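Local structure of peptide chain release factor subunit 1 (Aeropyrum pernix, 3AGK) at residues 230-235 with 250-255; 145-150 with 261-266; 153-158 with 208-213. The protein probably directs the termination of protein synthesis when the ribosome reaches a UAA, UAG or UGA stop codon. One frame throughout, in Å; residues are numbered along the deposited sequence.

How the contacts relate
All three contacts belong to the second of the three eRF1 family domains and reach the same five-stranded mixed sheet. Contacts 1 and 2 have centres about 10 Å apart and touch: Val-255 packs on Glu-265 and Ala-266, at the passage from strand 253-254 to helix 259-269. Contacts 2 and 3 have centres about 12 Å apart. Their strands, 142-149 and 152-159, are neighbours in the sheet, with Ile-145 O 2.8 Å from Gly-156 N, a probable hydrogen bond. Contacts 1 and 3 are further apart, about 16 Å between centres, and do not touch. The GGQ sequence, linked in this family to peptide release, lies in the unmodelled residues 175-186, so its distance cannot be given.

Contact 1 (230-235 with 250-255); sequences AKQEFV and PELVDV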
loop_
_atom_site.group_PDB
_atom_site.type_symbol
_atom_site.label_atom_id
_atom_site.label_comp_id
_atom_site.label_asym_id
_atom_site.label_seq_id
_atom_site.Cartn_x
_atom_site.Cartn_y
_atom_site.Cartn_z
ATOM N N ALA A 230 -7.322 13.271 -25.957
ATOM C CA ALA A 230 -6.550 14.073 -25.000
ATOM C C ALA A 230 -5.305 13.360 -24.445
ATOM O O ALA A 230 -4.245 13.987 -24.266
ATOM C CB ALA A 230 -7.436 14.577 -23.876
ATOM N N LYS A 231 -5.428 12.056 -24.188
ATOM C CA LYS A 231 -4.337 11.274 -23.604
ATOM C C LYS A 231 -3.135 11.166 -24.551
ATOM O O LYS A 231 -1.985 11.119 -24.105
ATOM C CB LYS A 231 -4.836 9.870 -23.205
ATOM C CG LYS A 231 -5.425 9.082 -24.393
ATOM C CD LYS A 231 -5.933 7.700 -23.989
ATOM C CE LYS A 231 -6.600 6.990 -25.173
ATOM N NZ LYS A 231 -8.017 7.409 -25.334
ATOM N N GLN A 232 -3.403 11.111 -25.855
ATOM C CA GLN A 232 -2.334 11.120 -26.853
ATOM C C GLN A 232 -1.591 12.466 -26.810
ATOM O O GLN A 232 -0.353 12.511 -26.805
ATOM C CB GLN A 232 -2.886 10.880 -28.270
ATOM C CG GLN A 232 -3.547 9.510 -28.481
ATOM C CD GLN A 232 -3.642 9.117 -29.952
ATOM O OE1 GLN A 232 -3.034 9.762 -30.810
ATOM N NE2 GLN A 232 -4.403 8.053 -30.248
ATOM N N GLU A 233 -2.355 13.558 -26.765
ATOM C CA GLU A 233 -1.770 14.889 -26.655
ATOM C C GLU A 233 -0.959 14.988 -25.365
ATOM O O GLU A 233 0.179 15.459 -25.365
ATOM C CB GLU A 233 -2.865 15.972 -26.727
ATOM C CG GLU A 233 -3.629 15.967 -28.072
ATOM C CD GLU A 233 -4.773 17.000 -28.175
ATOM O OE1 GLU A 233 -5.302 17.467 -27.141
ATOM O OE2 GLU A 233 -5.153 17.326 -29.320
ATOM N N PHE A 234 -1.530 14.505 -24.273
ATOM C CA PHE A 234 -0.869 14.591 -22.971
ATOM C C PHE A 234 0.478 13.881 -22.982
ATOM O O PHE A 234 1.463 14.376 -22.428
ATOM C CB PHE A 234 -1.758 13.967 -21.892
ATOM C CG PHE A 234 -1.145 13.982 -20.528
ATOM C CD1 PHE A 234 -1.094 15.165 -19.785
ATOM C CD2 PHE A 234 -0.626 12.815 -19.979
ATOM C CE1 PHE A 234 -0.530 15.192 -18.513
ATOM C CE2 PHE A 234 -0.067 12.826 -18.717
ATOM C CZ PHE A 234 -0.017 14.021 -17.977
ATOM N N VAL A 235 0.512 12.708 -23.608
ATOM C CA VAL A 235 1.724 11.911 -23.634
ATOM C C VAL A 235 2.778 12.475 -24.585
ATOM O O VAL A 235 3.974 12.438 -24.309
ATOM C CB VAL A 235 1.417 10.425 -23.960
ATOM C CG1 VAL A 235 2.632 9.743 -24.474
ATOM C CG2 VAL A 235 0.926 9.729 -22.705
ATOM N N PRO A 250 3.122 0.752 -23.119
ATOM C CA PRO A 250 3.242 1.103 -24.538
ATOM C C PRO A 250 1.937 1.637 -25.122
ATOM O O PRO A 250 1.957 2.566 -25.918
ATOM C CB PRO A 250 3.612 -0.231 -25.194
ATOM C CG PRO A 250 3.035 -1.279 -24.263
ATOM C CD PRO A 250 3.198 -0.703 -22.886
ATOM N N GLU A 251 0.813 1.066 -24.706
ATOM C CA GLU A 251 -0.474 1.328 -25.339
ATOM C C GLU A 251 -1.338 2.229 -24.464
ATOM O O GLU A 251 -1.466 2.007 -23.260
ATOM C CB GLU A 251 -1.201 -0.001 -25.586
ATOM C CG GLU A 251 -2.193 0.005 -26.735
ATOM C CD GLU A 251 -1.617 -0.570 -28.020
ATOM O OE1 GLU A 251 -0.405 -0.388 -28.271
ATOM O OE2 GLU A 251 -2.383 -1.198 -28.785
ATOM N N LEU A 252 -1.931 3.245 -25.080
ATOM C CA LEU A 252 -2.848 4.131 -24.388
ATOM C C LEU A 252 -4.183 3.428 -24.284
ATOM O O LEU A 252 -4.585 2.737 -25.215
ATOM C CB LEU A 252 -3.017 5.432 -25.175
ATOM C CG LEU A 252 -1.749 6.261 -25.377
ATOM C CD1 LEU A 252 -2.078 7.568 -26.056
ATOM C CD2 LEU A 252 -1.057 6.522 -24.052
ATOM N N VAL A 253 -4.889 3.627 -23.174
ATOM C CA VAL A 253 -6.125 2.880 -22.931
ATOM C C VAL A 253 -7.369 3.749 -23.008
ATOM O O VAL A 253 -7.458 4.754 -22.312
ATOM C CB VAL A 253 -6.095 2.204 -21.541
ATOM C CG1 VAL A 253 -7.421 1.528 -21.244
ATOM C CG2 VAL A 253 -4.920 1.225 -21.447
ATOM N N ASP A 254 -8.321 3.351 -23.852
ATOM C CA ASP A 254 -9.589 4.060 -23.997
ATOM C C ASP A 254 -10.525 3.725 -22.862
ATOM O O ASP A 254 -10.873 2.571 -22.635
ATOM C CB ASP A 254 -10.251 3.734 -25.334
ATOM C CG ASP A 254 -9.395 4.150 -26.504
ATOM O OD1 ASP A 254 -9.328 5.378 -26.771
ATOM O OD2 ASP A 254 -8.768 3.263 -27.131
ATOM N N VAL A 255 -10.931 4.754 -22.145
ATOM C CA VAL A 255 -11.744 4.592 -20.964
ATOM C C VAL A 255 -12.721 5.755 -20.957
ATOM O O VAL A 255 -12.381 6.857 -21.373
ATOM C CB VAL A 255 -10.820 4.617 -19.739
ATOM C CG1 VAL A 255 -11.429 5.337 -18.596
ATOM C CG2 VAL A 255 -10.391 3.205 -19.373
#
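Lys-231 carries this contact between helix 230-236 and the edge strand 253-254. Its CB points toward the strand. A chi1 of 58° tucks CG in over the backbone, flanked by N and C, and CG lies 4.0 Å from Leu-252 CD1. CD passes 3.9 Å from Leu-252 CB, where the two side chains run alongside each other, head to tail. CE lies 3.7 Å from Val-253 O. The chain then bends at its last torsion (chi4 -83°) and brings NZ to Asp-254 OD1 at 2.8 Å. In this salt bridge NZ comes to OD1 from above the carboxylate plane, 49° out of it. NZ also bonds the carbonyl oxygens of Gly-226 and Gly-228. Beside the lysine, Leu-252 forks: CD1 lies 3.4 Å from Gln-232 CG, and CD2 meets Val-235 CG2 tip to tip at 4.0 Å. An alanine in place of Lys-231 would remove the ammonium and would probably cost Asp-254 its salt bridge and leave Leu-252 less well covered. Strand 219-226, helix 230-236 and the parallel neighbouring strand 253-254 follow one another as a beta-alpha-beta crossover. With three oxygens around it, the ammonium is likely to stay charged.

Contact 2 (145-150 with 261-266); sequences IIIVER and QGLKEA
Two isoleucines of strand 142-149 meet one turn of helix 259-269. Ile-147 makes the tightest approach. Its CD1 comes 3.3 Å from Gly-262 C and equally close to Leu-263 N, so the methyl rests on the helix backbone itself. Gly-262 makes this possible, because a beta carbon there would fall about 2.9 Å from Ile-147 CD1. Leu-263 adds a side-chain contact to the same methyl, its CD2 lying 3.9 Å from Ile-147 CD1. The CB of Leu-263 does not point at the strand, but its end still comes nearer, through CD2. The same CD2 is also 3.7 Å from Ile-145 CG2, the two side chains crossing obliquely. Ile-145 CG2 is anti to the backbone N and also touches Ala-266, whose CB is 4.1 Å away. The contact is apolar, and no hydrogen bond links the two segments.

The axes of segments 145-149 and 261-266 cross at 114°, 9.1 Å apart at their closest. The helix covers one face of the sheet and helix 188-215 the other, so the domain is an alpha/beta/alpha sandwich. Its strand order, 3-2-1-4-5 with the second strand antiparallel to its neighbours, is that of the RNase H-like folds.

Further out, Leu-163 and Val-165 of strand 162-170 press on Leu-263, while Ala-225 of strand 219-226 backs Ala-266. Glu-149 OE2 is bonded to Gln-258 NE2, and Glu-265 OE1 takes the backbone N-H of Ala-256, two bonds which probably fix the turn before the helix.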
loop_
_atom_site.group_PDB
_atom_site.type_symbol
_atom_site.label_atom_id
_atom_site.label_comp_id
_atom_site.label_asym_id
_atom_site.label_seq_id
_atom_site.Cartn_x
_atom_site.Cartn_y
_atom_site.Cartn_z
ATOM N N ILE A 145 -1.552 5.229 -12.583
ATOM C CA ILE A 145 -2.547 5.408 -13.635
ATOM C C ILE A 145 -2.938 6.886 -13.707
ATOM O O ILE A 145 -3.231 7.511 -12.673
ATOM C CB ILE A 145 -3.800 4.564 -13.375
ATOM C CG1 ILE A 145 -3.399 3.125 -13.047
ATOM C CG2 ILE A 145 -4.780 4.630 -14.582
ATOM C CD1 ILE A 145 -4.294 2.495 -12.033
ATOM N N ILE A 146 -2.903 7.431 -14.920
ATOM C CA ILE A 146 -3.362 8.792 -15.193
ATOM C C ILE A 146 -4.490 8.713 -16.225
ATOM O O ILE A 146 -4.280 8.252 -17.341
ATOM C CB ILE A 146 -2.221 9.704 -15.715
ATOM C CG1 ILE A 146 -1.046 9.704 -14.734
ATOM C CG2 ILE A 146 -2.714 11.134 -15.916
ATOM C CD1 ILE A 146 0.295 10.110 -15.345
ATOM N N ILE A 147 -5.694 9.111 -15.812
ATOM C CA ILE A 147 -6.829 9.303 -16.714
ATOM C C ILE A 147 -6.894 10.779 -17.097
ATOM O O ILE A 147 -6.945 11.650 -16.226
ATOM C CB ILE A 147 -8.166 8.875 -16.062
ATOM C CG1 ILE A 147 -8.077 7.431 -15.553
ATOM C CG2 ILE A 147 -9.319 9.008 -17.054
ATOM C CD1 ILE A 147 -9.264 7.041 -14.724
ATOM N N VAL A 148 -6.858 11.058 -18.394
ATOM C CA VAL A 148 -6.762 12.436 -18.851
ATOM C C VAL A 148 -7.909 12.799 -19.765
ATOM O O VAL A 148 -8.247 12.053 -20.688
ATOM C CB VAL A 148 -5.483 12.717 -19.670
ATOM C CG1 VAL A 148 -5.285 14.234 -19.784
ATOM C CG2 VAL A 148 -4.273 12.069 -19.050
ATOM N N GLU A 149 -8.486 13.961 -19.501
ATOM C CA GLU A 149 -9.402 14.610 -20.415
ATOM C C GLU A 149 -8.929 16.046 -20.537
ATOM O O GLU A 149 -8.160 16.526 -19.703
ATOM C CB GLU A 149 -10.823 14.609 -19.858
ATOM C CG GLU A 149 -11.563 13.319 -20.064
ATOM C CD GLU A 149 -13.002 13.402 -19.595
ATOM O OE1 GLU A 149 -13.851 13.910 -20.363
ATOM O OE2 GLU A 149 -13.283 12.953 -18.464
ATOM N N ARG A 150 -9.398 16.732 -21.567
ATOM C CA ARG A 150 -9.021 18.128 -21.803
ATOM C C ARG A 150 -9.234 18.995 -20.564
ATOM O O ARG A 150 -8.476 19.939 -20.321
ATOM C CB ARG A 150 -9.851 18.698 -22.949
ATOM C CG ARG A 150 -11.276 19.033 -22.527
ATOM C CD ARG A 150 -12.241 19.056 -23.699
ATOM N NE ARG A 150 -12.057 20.229 -24.546
ATOM C CZ ARG A 150 -13.019 21.104 -24.835
ATOM N NH1 ARG A 150 -14.242 20.944 -24.349
ATOM N NH2 ARG A 150 -12.753 22.140 -25.612
ATOM N N GLN A 261 -14.000 4.526 -10.709
ATOM C CA GLN A 261 -14.593 3.784 -11.824
ATOM C C GLN A 261 -13.724 3.778 -13.085
ATOM O O GLN A 261 -13.561 2.744 -13.718
ATOM C CB GLN A 261 -15.977 4.347 -12.146
ATOM C CG GLN A 261 -16.738 3.614 -13.231
ATOM C CD GLN A 261 -18.071 4.279 -13.537
ATOM O OE1 GLN A 261 -18.345 5.394 -13.083
ATOM N NE2 GLN A 261 -18.904 3.600 -14.314
ATOM N N GLY A 262 -13.173 4.932 -13.463
ATOM C CA GLY A 262 -12.317 4.983 -14.641
ATOM C C GLY A 262 -10.999 4.252 -14.420
ATOM O O GLY A 262 -10.450 3.661 -15.348
ATOM N N LEU A 263 -10.482 4.324 -13.193
ATOM C CA LEU A 263 -9.241 3.651 -12.813
ATOM C C LEU A 263 -9.375 2.140 -12.977
ATOM O O LEU A 263 -8.482 1.470 -13.525
ATOM C CB LEU A 263 -8.896 3.963 -11.357
ATOM C CG LEU A 263 -8.346 5.347 -11.021
ATOM C CD1 LEU A 263 -8.060 5.450 -9.526
ATOM C CD2 LEU A 263 -7.079 5.614 -11.840
ATOM N N LYS A 264 -10.500 1.615 -12.498
ATOM C CA LYS A 264 -10.805 0.193 -12.642
ATOM C C LYS A 264 -10.833 -0.176 -14.112
ATOM O O LYS A 264 -10.195 -1.149 -14.525
ATOM C CB LYS A 264 -12.145 -0.160 -11.987
ATOM C CG LYS A 264 -12.559 -1.646 -12.142
ATOM C CD LYS A 264 -13.846 -1.909 -11.375
ATOM C CE LYS A 264 -14.180 -3.369 -11.287
ATOM N NZ LYS A 264 -15.273 -3.592 -10.285
ATOM N N GLU A 265 -11.566 0.606 -14.905
ATOM C CA GLU A 265 -11.685 0.334 -16.334
ATOM C C GLU A 265 -10.321 0.301 -17.038
ATOM O O GLU A 265 -10.058 -0.577 -17.859
ATOM C CB GLU A 265 -12.622 1.323 -17.034
ATOM C CG GLU A 265 -12.669 1.083 -18.551
ATOM C CD GLU A 265 -13.802 1.806 -19.276
ATOM O OE1 GLU A 265 -14.213 2.907 -18.838
ATOM O OE2 GLU A 265 -14.267 1.258 -20.307
ATOM N N ALA A 266 -9.445 1.239 -16.697
ATOM C CA ALA A 266 -8.123 1.293 -17.315
ATOM C C ALA A 266 -7.285 0.066 -16.954
ATOM O O ALA A 266 -6.571 -0.494 -17.791
ATOM C CB ALA A 266 -7.409 2.542 -16.904
#

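Contact 3 (153-158 with 208-213); sequences ATIGLL and NLLVPL
Methyl groups make most of this contact between strand 152-159 and helix 188-215. Ile-155 CG2, anti to the backbone N, is the strand's upstream touching point. It lies 4.1 Å from Leu-209 CD1 and also 4.1 Å from Leu-210 CD2, and both leucines come in at a slant. Downstream, Leu-157 and Leu-213 reach toward each other tip to tip. Leu-213 CD2 is 3.9 Å from Leu-157 CD2 and just as far from Leu-157 CD1, so it faces the fork of the strand leucine. Leu-157 CG is anti to the backbone N (chi1 -174°), which extends that fork toward the helix. Leu-210 also approaches Leu-157, more loosely, with CD1 atoms 4.4 Å apart. Its torsions are off the staggered positions (chi2 8°), which suggests some strain in its placing.

Backbone features come second. Gly-156 brings only its carbonyl oxygen near the helix, 4.5 Å from Leu-210 CD1. The helix is kinked here: Pro-212 has no N-H to give, and the N of Leu-213 is not bonded to the preceding turn.

Polar bonds across the contact are absent. Thr-154 OG1 is bonded to Gly-259 N and Gln-258, at the start of helix 259-269. Leu-219 of strand 219-226 packs on Leu-157, Leu-210 and Leu-213. With 26° between the axes of segments 153-158 and 208-213, this is the helix 188-215 layer on one face of the RNase H-like sheet, the face away from helix 259-269.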
loop_
_atom_site.group_PDB
_atom_site.type_symbol
_atom_site.label_atom_id
_atom_site.label_comp_id
_atom_site.label_asym_id
_atom_site.label_seq_id
_atom_site.Cartn_x
_atom_site.Cartn_y
_atom_site.Cartn_z
ATOM N N ALA A 153 -9.078 15.171 -14.839
ATOM C CA ALA A 153 -8.088 14.110 -14.723
ATOM C C ALA A 153 -8.203 13.346 -13.407
ATOM O O ALA A 153 -8.699 13.873 -12.426
ATOM C CB ALA A 153 -6.685 14.671 -14.883
ATOM N N THR A 154 -7.749 12.092 -13.413
ATOM C CA THR A 154 -7.655 11.274 -12.208
ATOM C C THR A 154 -6.264 10.647 -12.140
ATOM O O THR A 154 -5.773 10.087 -13.129
ATOM C CB THR A 154 -8.718 10.135 -12.209
ATOM O OG1 THR A 154 -10.032 10.702 -12.279
ATOM C CG2 THR A 154 -8.602 9.240 -10.945
ATOM N N ILE A 155 -5.621 10.745 -10.983
ATOM C CA ILE A 155 -4.366 10.044 -10.756
ATOM C C ILE A 155 -4.600 8.919 -9.728
ATOM O O ILE A 155 -5.158 9.153 -8.653
ATOM C CB ILE A 155 -3.251 11.015 -10.336
ATOM C CG1 ILE A 155 -3.141 12.119 -11.388
ATOM C CG2 ILE A 155 -1.899 10.281 -10.172
ATOM C CD1 ILE A 155 -2.323 13.292 -10.960
ATOM N N GLY A 156 -4.220 7.690 -10.086
ATOM C CA GLY A 156 -4.467 6.547 -9.226
ATOM C C GLY A 156 -3.232 5.688 -9.030
ATOM O O GLY A 156 -2.197 5.909 -9.661
ATOM N N LEU A 157 -3.351 4.694 -8.160
ATOM C CA LEU A 157 -2.236 3.831 -7.839
ATOM C C LEU A 157 -2.714 2.398 -7.622
ATOM O O LEU A 157 -3.651 2.162 -6.857
ATOM C CB LEU A 157 -1.534 4.342 -6.585
ATOM C CG LEU A 157 -0.253 3.577 -6.249
ATOM C CD1 LEU A 157 0.781 3.728 -7.358
ATOM C CD2 LEU A 157 0.297 4.052 -4.921
ATOM N N LEU A 158 -2.081 1.451 -8.310
ATOM C CA LEU A 158 -2.395 0.031 -8.122
ATOM C C LEU A 158 -1.217 -0.721 -7.524
ATOM O O LEU A 158 -0.097 -0.633 -8.041
ATOM C CB LEU A 158 -2.769 -0.620 -9.450
ATOM C CG LEU A 158 -3.076 -2.122 -9.388
ATOM C CD1 LEU A 158 -4.440 -2.334 -8.721
ATOM C CD2 LEU A 158 -3.020 -2.753 -10.789
ATOM N N ASN A 208 4.648 14.738 -9.021
ATOM C CA ASN A 208 4.848 14.845 -7.578
ATOM C C ASN A 208 4.426 13.572 -6.845
ATOM O O ASN A 208 5.045 13.175 -5.854
ATOM C CB ASN A 208 4.089 16.037 -7.010
ATOM C CG ASN A 208 4.720 17.365 -7.393
ATOM O OD1 ASN A 208 4.078 18.403 -7.289
ATOM N ND2 ASN A 208 5.980 17.335 -7.844
ATOM N N LEU A 209 3.365 12.941 -7.336
ATOM C CA LEU A 209 2.843 11.730 -6.703
ATOM C C LEU A 209 3.600 10.459 -7.084
ATOM O O LEU A 209 3.792 9.581 -6.252
ATOM C CB LEU A 209 1.359 11.570 -7.021
ATOM C CG LEU A 209 0.477 12.639 -6.368
ATOM C CD1 LEU A 209 -0.873 12.679 -7.037
ATOM C CD2 LEU A 209 0.346 12.385 -4.858
ATOM N N LEU A 210 4.039 10.362 -8.335
ATOM C CA LEU A 210 4.509 9.080 -8.866
ATOM C C LEU A 210 6.034 8.952 -8.949
ATOM O O LEU A 210 6.585 7.864 -8.745
ATOM C CB LEU A 210 3.869 8.799 -10.237
ATOM C CG LEU A 210 2.573 7.975 -10.385
ATOM C CD1 LEU A 210 1.871 7.635 -9.064
ATOM C CD2 LEU A 210 1.594 8.581 -11.406
ATOM N N VAL A 211 6.719 10.053 -9.232
ATOM C CA VAL A 211 8.178 10.015 -9.379
ATOM C C VAL A 211 8.948 9.500 -8.143
ATOM O O VAL A 211 9.908 8.753 -8.285
ATOM C CB VAL A 211 8.745 11.379 -9.840
ATOM C CG1 VAL A 211 10.273 11.451 -9.602
ATOM C CG2 VAL A 211 8.377 11.642 -11.307
ATOM N N PRO A 212 8.545 9.906 -6.928
ATOM C CA PRO A 212 9.255 9.335 -5.773
ATOM C C PRO A 212 9.124 7.808 -5.739
ATOM O O PRO A 212 10.097 7.103 -5.468
ATOM C CB PRO A 212 8.531 9.950 -4.578
ATOM C CG PRO A 212 7.945 11.225 -5.109
ATOM C CD PRO A 212 7.560 10.924 -6.531
ATOM N N LEU A 213 7.923 7.313 -6.020
ATOM C CA LEU A 213 7.683 5.883 -6.109
ATOM C C LEU A 213 8.603 5.242 -7.145
ATOM O O LEU A 213 9.174 4.177 -6.903
ATOM C CB LEU A 213 6.220 5.618 -6.448
ATOM C CG LEU A 213 5.258 5.525 -5.258
ATOM C CD1 LEU A 213 5.555 6.581 -4.203
ATOM C CD2 LEU A 213 3.807 5.609 -5.713
#